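Local coordinates for protein beta-galactosidase (Trichoderma reesei, PDB 3OG2) that probably hydrolyses terminal non-reducing beta-D-galactose residues in beta-D-galactosides, as a glycosylated member of glycoside hydrolase family 35, at residues F50-Y58 and P942-Y950; W79-F89 and A149-I160. All coordinates share one frame; numbering follows the deposited sequence.

Interaction 1: residues F50-Y58 and P942-Y950; sequences FRLPVPSLY and PVPEGILDY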
loop_
_atom_site.group_PDB
_atom_site.type_symbol
_atom_site.label_atom_id
_atom_site.label_comp_id
_atom_site.label_asym_id
_atom_site.label_seq_id
_atom_site.Cartn_x
_atom_site.Cartn_y
_atom_site.Cartn_z
ATOM N N PHE A 50 -1.419 5.985 7.721
ATOM C CA PHE A 50 -0.235 6.154 8.557
ATOM C C PHE A 50 1.071 5.883 7.843
ATOM O O PHE A 50 2.124 6.179 8.427
ATOM C CB PHE A 50 -0.387 5.241 9.804
ATOM C CG PHE A 50 -0.634 3.788 9.453
ATOM C CD1 PHE A 50 0.437 2.940 9.181
ATOM C CD2 PHE A 50 -1.954 3.301 9.410
ATOM C CE1 PHE A 50 0.245 1.603 8.829
ATOM C CE2 PHE A 50 -2.125 1.972 9.032
ATOM C CZ PHE A 50 -1.065 1.131 8.731
ATOM N N ARG A 51 1.024 5.354 6.625
ATOM C CA ARG A 51 2.252 5.126 5.836
ATOM C C ARG A 51 2.584 6.307 4.909
ATOM O O ARG A 51 3.573 6.252 4.183
ATOM C CB ARG A 51 2.106 3.851 5.029
ATOM C CG ARG A 51 2.426 2.639 5.960
ATOM C CD ARG A 51 2.077 1.315 5.312
ATOM N NE ARG A 51 2.872 0.207 5.872
ATOM C CZ ARG A 51 2.409 -0.993 6.169
ATOM N NH1 ARG A 51 1.123 -1.337 6.108
ATOM N NH2 ARG A 51 3.328 -1.861 6.578
ATOM N N LEU A 52 1.830 7.410 5.023
ATOM C CA LEU A 52 2.072 8.633 4.252
ATOM C C LEU A 52 1.728 9.802 5.169
ATOM O O LEU A 52 0.575 10.278 5.145
ATOM C CB LEU A 52 1.237 8.653 2.951
ATOM C CG LEU A 52 1.460 9.913 2.098
ATOM C CD1 LEU A 52 2.897 10.112 1.716
ATOM C CD2 LEU A 52 0.588 9.818 0.844
ATOM N N PRO A 53 2.664 10.225 6.012
ATOM C CA PRO A 53 2.366 11.248 7.038
ATOM C C PRO A 53 2.451 12.645 6.464
ATOM O O PRO A 53 3.079 13.548 7.058
ATOM C CB PRO A 53 3.452 10.970 8.081
ATOM C CG PRO A 53 4.650 10.540 7.242
ATOM C CD PRO A 53 4.027 9.696 6.123
ATOM N N VAL A 54 1.781 12.837 5.336
ATOM C CA VAL A 54 1.743 14.166 4.667
ATOM C C VAL A 54 0.295 14.385 4.286
ATOM O O VAL A 54 -0.164 13.902 3.224
ATOM C CB VAL A 54 2.607 14.209 3.424
ATOM C CG1 VAL A 54 2.539 15.599 2.747
ATOM C CG2 VAL A 54 4.074 13.885 3.749
ATOM N N PRO A 55 -0.455 15.055 5.147
ATOM C CA PRO A 55 -1.894 15.168 4.938
ATOM C C PRO A 55 -2.288 15.714 3.576
ATOM O O PRO A 55 -3.297 15.240 2.992
ATOM C CB PRO A 55 -2.335 16.130 6.056
ATOM C CG PRO A 55 -1.326 15.972 7.130
ATOM C CD PRO A 55 -0.025 15.611 6.452
ATOM N N SER A 56 -1.511 16.674 3.075
ATOM C CA SER A 56 -1.906 17.267 1.774
ATOM C C SER A 56 -1.602 16.391 0.564
ATOM O O SER A 56 -1.962 16.757 -0.573
ATOM C CB SER A 56 -1.270 18.673 1.652
ATOM O OG SER A 56 0.139 18.533 1.774
ATOM N N LEU A 57 -0.974 15.209 0.761
ATOM C CA LEU A 57 -0.793 14.274 -0.347
ATOM C C LEU A 57 -1.865 13.198 -0.407
ATOM O O LEU A 57 -1.903 12.467 -1.402
ATOM C CB LEU A 57 0.593 13.590 -0.229
ATOM C CG LEU A 57 1.719 14.500 -0.757
ATOM C CD1 LEU A 57 3.053 13.805 -0.470
ATOM C CD2 LEU A 57 1.562 14.793 -2.253
ATOM N N TYR A 58 -2.753 13.088 0.585
ATOM C CA TYR A 58 -3.806 12.080 0.395
ATOM C C TYR A 58 -4.622 12.332 -0.842
ATOM O O TYR A 58 -4.967 11.376 -1.559
ATOM C CB TYR A 58 -4.722 12.060 1.621
ATOM C CG TYR A 58 -4.043 11.590 2.893
ATOM C CD1 TYR A 58 -3.130 10.526 2.857
ATOM C CD2 TYR A 58 -4.330 12.228 4.096
ATOM C CE1 TYR A 58 -2.498 10.107 4.040
ATOM C CE2 TYR A 58 -3.710 11.801 5.291
ATOM C CZ TYR A 58 -2.809 10.753 5.235
ATOM O OH TYR A 58 -2.188 10.300 6.409
ATOM N N PRO A 942 13.106 6.702 -0.578
ATOM C CA PRO A 942 12.319 7.887 -1.003
ATOM C C PRO A 942 11.791 8.590 0.230
ATOM O O PRO A 942 11.473 7.946 1.268
ATOM C CB PRO A 942 11.138 7.282 -1.764
ATOM C CG PRO A 942 11.019 5.897 -1.230
ATOM C CD PRO A 942 12.419 5.447 -0.904
ATOM N N VAL A 943 11.676 9.902 0.161
ATOM C CA VAL A 943 11.129 10.736 1.236
ATOM C C VAL A 943 10.173 11.697 0.586
ATOM O O VAL A 943 10.617 12.374 -0.329
ATOM C CB VAL A 943 12.222 11.446 2.045
ATOM C CG1 VAL A 943 11.566 12.246 3.159
ATOM C CG2 VAL A 943 13.213 10.398 2.578
ATOM N N PRO A 944 8.912 11.769 0.990
ATOM C CA PRO A 944 7.984 12.624 0.244
ATOM C C PRO A 944 8.163 14.116 0.478
ATOM O O PRO A 944 8.503 14.567 1.552
ATOM C CB PRO A 944 6.619 12.234 0.818
ATOM C CG PRO A 944 6.929 11.724 2.191
ATOM C CD PRO A 944 8.288 11.074 2.128
ATOM N N GLU A 945 7.876 14.891 -0.605
ATOM C CA GLU A 945 7.604 16.301 -0.430
ATOM C C GLU A 945 6.573 16.483 0.668
ATOM O O GLU A 945 5.627 15.697 0.729
ATOM C CB GLU A 945 7.076 16.869 -1.770
ATOM C CG GLU A 945 6.932 18.388 -1.749
ATOM C CD GLU A 945 6.418 18.897 -3.072
ATOM O OE1 GLU A 945 6.596 18.208 -4.114
ATOM O OE2 GLU A 945 5.840 20.005 -3.093
ATOM N N GLY A 946 6.760 17.462 1.553
ATOM C CA GLY A 946 5.868 17.559 2.722
ATOM C C GLY A 946 6.704 17.250 3.927
ATOM O O GLY A 946 6.816 18.042 4.877
ATOM N N ILE A 947 7.363 16.101 3.944
ATOM C CA ILE A 947 8.396 15.796 4.921
ATOM C C ILE A 947 9.665 16.606 4.529
ATOM O O ILE A 947 10.202 17.283 5.401
ATOM C CB ILE A 947 8.682 14.298 5.039
ATOM C CG1 ILE A 947 7.453 13.510 5.525
ATOM C CG2 ILE A 947 9.863 14.079 5.986
ATOM C CD1 ILE A 947 6.918 13.928 6.896
ATOM N N LEU A 948 10.030 16.530 3.259
ATOM C CA LEU A 948 11.019 17.499 2.764
ATOM C C LEU A 948 10.380 18.830 2.401
ATOM O O LEU A 948 9.261 18.853 1.848
ATOM C CB LEU A 948 11.640 16.933 1.492
ATOM C CG LEU A 948 12.723 15.881 1.690
ATOM C CD1 LEU A 948 12.993 15.121 0.404
ATOM C CD2 LEU A 948 14.039 16.524 2.189
ATOM N N ASP A 949 11.054 19.944 2.632
ATOM C CA ASP A 949 10.674 21.276 2.251
ATOM C C ASP A 949 11.436 21.597 0.973
ATOM O O ASP A 949 12.672 21.732 0.978
ATOM C CB ASP A 949 10.997 22.250 3.401
ATOM C CG ASP A 949 10.557 23.669 3.095
ATOM O OD1 ASP A 949 10.238 23.983 1.927
ATOM O OD2 ASP A 949 10.571 24.540 4.018
ATOM N N TYR A 950 10.741 21.685 -0.153
ATOM C CA TYR A 950 11.371 21.898 -1.440
ATOM C C TYR A 950 11.749 23.345 -1.667
ATOM O O TYR A 950 12.354 23.685 -2.685
ATOM C CB TYR A 950 10.424 21.443 -2.588
ATOM C CG TYR A 950 10.474 19.942 -2.806
ATOM C CD1 TYR A 950 10.680 19.016 -1.778
ATOM C CD2 TYR A 950 10.266 19.442 -4.088
ATOM C CE1 TYR A 950 10.698 17.648 -2.056
ATOM C CE2 TYR A 950 10.297 18.091 -4.384
ATOM C CZ TYR A 950 10.513 17.206 -3.337
ATOM O OH TYR A 950 10.531 15.876 -3.637
#
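V54 sets its two methyls against residues 944-947, a small example of how domains distant in sequence can meet by van der Waals packing, without a hydrogen bond between the two segments. With CG1 anti to the backbone N (chi1 180°), that methyl meets the main chain, 3.7 Å from E945 O and 3.9 Å from G946 CA. The other branch, CG2, reaches side chains: I947 CG1 is 3.8 Å from it, and the ring atom P944 CG also touches it, with E945 O close by as well. L57 CD1 comes closer still to that carbonyl, 3.4 Å from E945 O, and reaches obliquely to P944 CB. P53 and I947 meet at about a right angle, P53 CG and I947 CD1 being 4.1 Å apart. The carbonyl oxygens of P53 and E945 are buried without a hydrogen-bonding partner. Replacing V54 with an alanine would probably open a gap beside G946 and deprive I947 CG1 and P944 CG of their methyl neighbour.

Glycine at 946 suits both backbone and packing: its phi of 113° would jam a side chain against the preceding carbonyl, and a beta carbon would clash with V54 CG1. Behind V54, P53 centres an inverse gamma turn, closed by a weak bond from V54 N to L52 O, while L57 N bonds to V54 O. Within 942-950, L948 N bonds to P944 O and G946 N to L948 O, holding the turn. E945 turns its carboxylate elsewhere, to a salt bridge with R985.

The contact thus joins the loop between barrel strand 38-47 and helix 58-66 to the turn leaving strand 940-943 of the C-terminal all-beta domain, with Y928 of strand 926-932 packing on both P53 and P944.

Interaction 2: residues W79-F89 and A149-I160; sequences WALLEGKPGRF and ATDNYVAHIASI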
loop_
_atom_site.group_PDB
_atom_site.type_symbol
_atom_site.label_atom_id
_atom_site.label_comp_id
_atom_site.label_asym_id
_atom_site.label_seq_id
_atom_site.Cartn_x
_atom_site.Cartn_y
_atom_site.Cartn_z
ATOM N N TRP A 79 -3.249 0.873 15.630
ATOM C CA TRP A 79 -3.462 1.197 17.049
ATOM C C TRP A 79 -2.143 1.604 17.702
ATOM O O TRP A 79 -2.125 2.545 18.520
ATOM C CB TRP A 79 -4.074 -0.074 17.686
ATOM C CG TRP A 79 -4.292 -0.049 19.160
ATOM C CD1 TRP A 79 -4.267 1.010 20.067
ATOM C CD2 TRP A 79 -4.592 -1.218 19.945
ATOM N NE1 TRP A 79 -4.529 0.550 21.327
ATOM C CE2 TRP A 79 -4.731 -0.811 21.289
ATOM C CE3 TRP A 79 -4.752 -2.564 19.634
ATOM C CZ2 TRP A 79 -5.023 -1.701 22.311
ATOM C CZ3 TRP A 79 -5.040 -3.459 20.634
ATOM C CH2 TRP A 79 -5.169 -3.017 21.963
ATOM N N ALA A 80 -1.052 0.925 17.399
ATOM C CA ALA A 80 0.237 1.168 18.064
ATOM C C ALA A 80 0.678 2.633 17.903
ATOM O O ALA A 80 1.426 3.121 18.749
ATOM C CB ALA A 80 1.315 0.253 17.486
ATOM N N LEU A 81 0.229 3.319 16.831
ATOM C CA LEU A 81 0.599 4.754 16.680
ATOM C C LEU A 81 -0.311 5.691 17.444
ATOM O O LEU A 81 0.116 6.831 17.680
ATOM C CB LEU A 81 0.571 5.102 15.176
ATOM C CG LEU A 81 1.697 4.398 14.363
ATOM C CD1 LEU A 81 1.424 4.633 12.875
ATOM C CD2 LEU A 81 3.048 4.932 14.771
ATOM N N LEU A 82 -1.535 5.216 17.764
ATOM C CA LEU A 82 -2.530 6.117 18.360
ATOM C C LEU A 82 -2.703 5.926 19.834
ATOM O O LEU A 82 -3.352 6.770 20.477
ATOM C CB LEU A 82 -3.886 5.873 17.667
ATOM C CG LEU A 82 -3.835 5.992 16.147
ATOM C CD1 LEU A 82 -5.263 6.002 15.601
ATOM C CD2 LEU A 82 -3.113 7.255 15.678
ATOM N N GLU A 83 -2.184 4.858 20.425
ATOM C CA GLU A 83 -2.280 4.678 21.877
ATOM C C GLU A 83 -0.951 4.138 22.387
ATOM O O GLU A 83 -0.876 3.104 23.052
ATOM C CB GLU A 83 -3.483 3.801 22.275
ATOM C CG GLU A 83 -3.860 4.028 23.743
ATOM C CD GLU A 83 -4.898 3.063 24.267
ATOM O OE1 GLU A 83 -5.242 2.103 23.600
ATOM O OE2 GLU A 83 -5.370 3.283 25.415
ATOM N N GLY A 84 0.118 4.884 22.033
ATOM C CA GLY A 84 1.447 4.456 22.487
ATOM C C GLY A 84 1.559 4.420 23.994
ATOM O O GLY A 84 2.301 3.599 24.534
ATOM N N LYS A 85 0.850 5.297 24.712
ATOM C CA LYS A 85 0.738 5.210 26.160
ATOM C C LYS A 85 -0.617 4.641 26.542
ATOM O O LYS A 85 -1.631 5.203 26.070
ATOM C CB LYS A 85 0.872 6.589 26.813
ATOM C CG LYS A 85 0.782 6.467 28.302
ATOM C CD LYS A 85 1.668 7.200 29.161
ATOM C CE LYS A 85 1.368 7.045 30.679
ATOM N NZ LYS A 85 1.568 8.383 31.309
ATOM N N PRO A 86 -0.672 3.564 27.273
ATOM C CA PRO A 86 -1.956 2.960 27.567
ATOM C C PRO A 86 -2.872 3.977 28.238
ATOM O O PRO A 86 -2.453 4.666 29.191
ATOM C CB PRO A 86 -1.655 1.822 28.529
ATOM C CG PRO A 86 -0.169 1.701 28.558
ATOM C CD PRO A 86 0.454 2.855 27.864
ATOM N N GLY A 87 -4.106 4.100 27.754
ATOM C CA GLY A 87 -5.060 5.022 28.316
ATOM C C GLY A 87 -5.032 6.390 27.681
ATOM O O GLY A 87 -5.874 7.241 28.033
ATOM N N ARG A 88 -4.116 6.648 26.767
ATOM C CA ARG A 88 -4.022 7.997 26.154
ATOM C C ARG A 88 -4.113 7.891 24.657
ATOM O O ARG A 88 -3.150 7.755 23.928
ATOM C CB ARG A 88 -2.735 8.708 26.556
ATOM C CG ARG A 88 -2.712 10.164 26.144
ATOM C CD ARG A 88 -3.857 11.008 26.657
ATOM N NE ARG A 88 -3.572 12.423 26.411
ATOM C CZ ARG A 88 -3.982 13.208 25.430
ATOM N NH1 ARG A 88 -4.781 12.687 24.494
ATOM N NH2 ARG A 88 -3.606 14.485 25.387
ATOM N N PHE A 89 -5.349 7.882 24.138
ATOM C CA PHE A 89 -5.537 7.828 22.706
ATOM C C PHE A 89 -5.194 9.203 22.161
ATOM O O PHE A 89 -5.682 10.224 22.675
ATOM C CB PHE A 89 -7.007 7.523 22.445
ATOM C CG PHE A 89 -7.363 7.527 20.950
ATOM C CD1 PHE A 89 -7.210 6.336 20.208
ATOM C CD2 PHE A 89 -7.843 8.681 20.344
ATOM C CE1 PHE A 89 -7.512 6.312 18.853
ATOM C CE2 PHE A 89 -8.137 8.653 18.988
ATOM C CZ PHE A 89 -7.991 7.468 18.268
ATOM N N ALA A 149 -8.173 -4.228 27.310
ATOM C CA ALA A 149 -7.053 -3.431 26.786
ATOM C C ALA A 149 -7.405 -2.772 25.449
ATOM O O ALA A 149 -6.805 -1.744 25.138
ATOM C CB ALA A 149 -5.806 -4.285 26.617
ATOM N N THR A 150 -8.359 -3.332 24.690
ATOM C CA THR A 150 -8.728 -2.769 23.372
ATOM C C THR A 150 -9.835 -1.722 23.452
ATOM O O THR A 150 -10.117 -1.025 22.461
ATOM C CB THR A 150 -9.204 -3.855 22.394
ATOM O OG1 THR A 150 -10.486 -4.365 22.792
ATOM C CG2 THR A 150 -8.219 -4.993 22.226
ATOM N N ASP A 151 -10.507 -1.639 24.605
ATOM C CA ASP A 151 -11.753 -0.870 24.650
ATOM C C ASP A 151 -11.537 0.605 24.375
ATOM O O ASP A 151 -12.336 1.227 23.645
ATOM C CB ASP A 151 -12.418 -0.956 26.036
ATOM C CG ASP A 151 -13.117 -2.290 26.269
ATOM O OD1 ASP A 151 -13.545 -2.961 25.304
ATOM O OD2 ASP A 151 -13.309 -2.624 27.463
ATOM N N ASN A 152 -10.542 1.232 24.962
ATOM C CA ASN A 152 -10.350 2.667 24.788
ATOM C C ASN A 152 -10.042 2.963 23.325
ATOM O O ASN A 152 -10.599 3.931 22.767
ATOM C CB ASN A 152 -9.192 3.120 25.703
ATOM C CG ASN A 152 -9.056 4.636 25.699
ATOM O OD1 ASN A 152 -10.021 5.387 25.825
ATOM N ND2 ASN A 152 -7.816 5.119 25.580
ATOM N N TYR A 153 -9.190 2.191 22.691
ATOM C CA TYR A 153 -8.858 2.438 21.290
ATOM C C TYR A 153 -10.091 2.276 20.447
ATOM O O TYR A 153 -10.385 3.144 19.601
ATOM C CB TYR A 153 -7.761 1.411 20.854
ATOM C CG TYR A 153 -7.614 1.398 19.356
ATOM C CD1 TYR A 153 -7.030 2.492 18.665
ATOM C CD2 TYR A 153 -8.043 0.308 18.604
ATOM C CE1 TYR A 153 -6.918 2.437 17.248
ATOM C CE2 TYR A 153 -7.940 0.264 17.244
ATOM C CZ TYR A 153 -7.373 1.329 16.567
ATOM O OH TYR A 153 -7.256 1.284 15.203
ATOM N N VAL A 154 -10.859 1.202 20.618
ATOM C CA VAL A 154 -12.005 1.036 19.696
ATOM C C VAL A 154 -13.034 2.099 19.928
ATOM O O VAL A 154 -13.606 2.663 18.969
ATOM C CB VAL A 154 -12.608 -0.383 19.758
ATOM C CG1 VAL A 154 -13.753 -0.478 18.766
ATOM C CG2 VAL A 154 -11.488 -1.417 19.477
ATOM N N ALA A 155 -13.292 2.468 21.195
ATOM C CA ALA A 155 -14.273 3.501 21.459
ATOM C C ALA A 155 -13.908 4.786 20.747
ATOM O O ALA A 155 -14.780 5.456 20.167
ATOM C CB ALA A 155 -14.396 3.713 22.967
ATOM N N HIS A 156 -12.625 5.149 20.787
ATOM C CA HIS A 156 -12.196 6.385 20.160
ATOM C C HIS A 156 -12.190 6.274 18.643
ATOM O O HIS A 156 -12.736 7.135 17.932
ATOM C CB HIS A 156 -10.760 6.773 20.627
ATOM C CG HIS A 156 -10.811 7.417 21.967
ATOM N ND1 HIS A 156 -10.833 6.736 23.181
ATOM C CD2 HIS A 156 -10.811 8.748 22.261
ATOM C CE1 HIS A 156 -10.878 7.644 24.173
ATOM N NE2 HIS A 156 -10.867 8.864 23.633
ATOM N N ILE A 157 -11.537 5.222 18.090
ATOM C CA ILE A 157 -11.393 5.196 16.625
ATOM C C ILE A 157 -12.725 4.902 15.954
ATOM O O ILE A 157 -13.018 5.453 14.878
ATOM C CB ILE A 157 -10.282 4.207 16.199
ATOM C CG1 ILE A 157 -9.793 4.529 14.778
ATOM C CG2 ILE A 157 -10.718 2.734 16.289
ATOM C CD1 ILE A 157 -9.034 5.834 14.657
ATOM N N ALA A 158 -13.575 4.051 16.540
ATOM C CA ALA A 158 -14.842 3.751 15.887
ATOM C C ALA A 158 -15.745 4.938 16.006
ATOM O O ALA A 158 -16.575 5.124 15.104
ATOM C CB ALA A 158 -15.447 2.464 16.433
ATOM N N SER A 159 -15.609 5.792 17.023
ATOM C CA SER A 159 -16.458 7.001 17.004
ATOM C C SER A 159 -15.959 8.011 15.978
ATOM O O SER A 159 -16.789 8.665 15.349
ATOM C CB SER A 159 -16.528 7.590 18.393
ATOM O OG SER A 159 -15.313 8.135 18.825
ATOM N N ILE A 160 -14.633 8.103 15.752
ATOM C CA ILE A 160 -14.108 8.935 14.667
ATOM C C ILE A 160 -14.626 8.436 13.334
ATOM O O ILE A 160 -15.103 9.206 12.498
ATOM C CB ILE A 160 -12.568 8.900 14.712
ATOM C CG1 ILE A 160 -12.038 9.786 15.863
ATOM C CG2 ILE A 160 -11.932 9.316 13.397
ATOM C CD1 ILE A 160 -10.605 9.532 16.250
HETATM O O HOH W 1 -7.431 0.683 24.134
HETATM O O HOH W 2 -7.632 8.161 25.909
#
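W79 and Y153 overlap as an offset stack, with the five-membered ring of the indole 4.1 Å from the Y153 ring, centroid to centroid, and the planes 17° apart. Each beta carbon also lies over the other residue's ring, a reciprocal CH-pi pair. I157 CG2 covers the opposite face of Y153, and L82 CD1 approaches its edge. A149 O lies near the indole plane, 3.3 Å from W79 CZ2. F89 and H156 lie with planes nearly parallel but slid apart so that the rings barely overlap; H156 CB sits 3.3 Å from the F89 ring centroid, and F89 CB lies over the imidazole. Y153 CD1 and I157 CD1 border the edge of F89.

Beside the indole, E83 CG stands anti to the backbone N (chi1 -160°), extending the carboxylate toward N152. E83 OE1 takes the indole N-H of W79 at 2.8 Å on its anti lone pair. N152 ND2 donates to E83 OE2 at 3.1 Å, almost straight (175°) but from above the carboxylate plane, while G87 N reaches the same oxygen from the other face. One water accepts from Y153 N, within bonding reach of both A149 O and E83 OE1; a second links N152 ND2 with G87 O and F89 N.

Y153 OH bonds to P115 O of strand 110-116, and its side chain lies about 6 Å from that of the galactose-site residue I119. The short helix 79-82 and the turn after it, which follow strand 72-76, thus lie along helix 144-163, whose I160 packs onto F101 of helix 98-107.

Overall arrangement
Both interactions draw on the TIM-barrel domain of family 35, but to different ends. Interaction 2 is internal to it, tying helix 79-82 and its following turn, after strand 72-76, to helix 144-163, whereas interaction 1 joins the loop after the adjacent parallel strand 38-47 to residues 942-950, 884 positions further on, in a C-terminal all-beta domain. In sequence order, residues 50-58 come first, both segments of interaction 2 follow, and residues 942-950 come last, so the long-range closure spans the local one. Their centres lie about 24 Å apart, yet they meet where F50 CB packs 3.6 Å from L81 CD1. Neighbouring barrel loops thus serve both the barrel's own packing and its docking to a C-terminal domain.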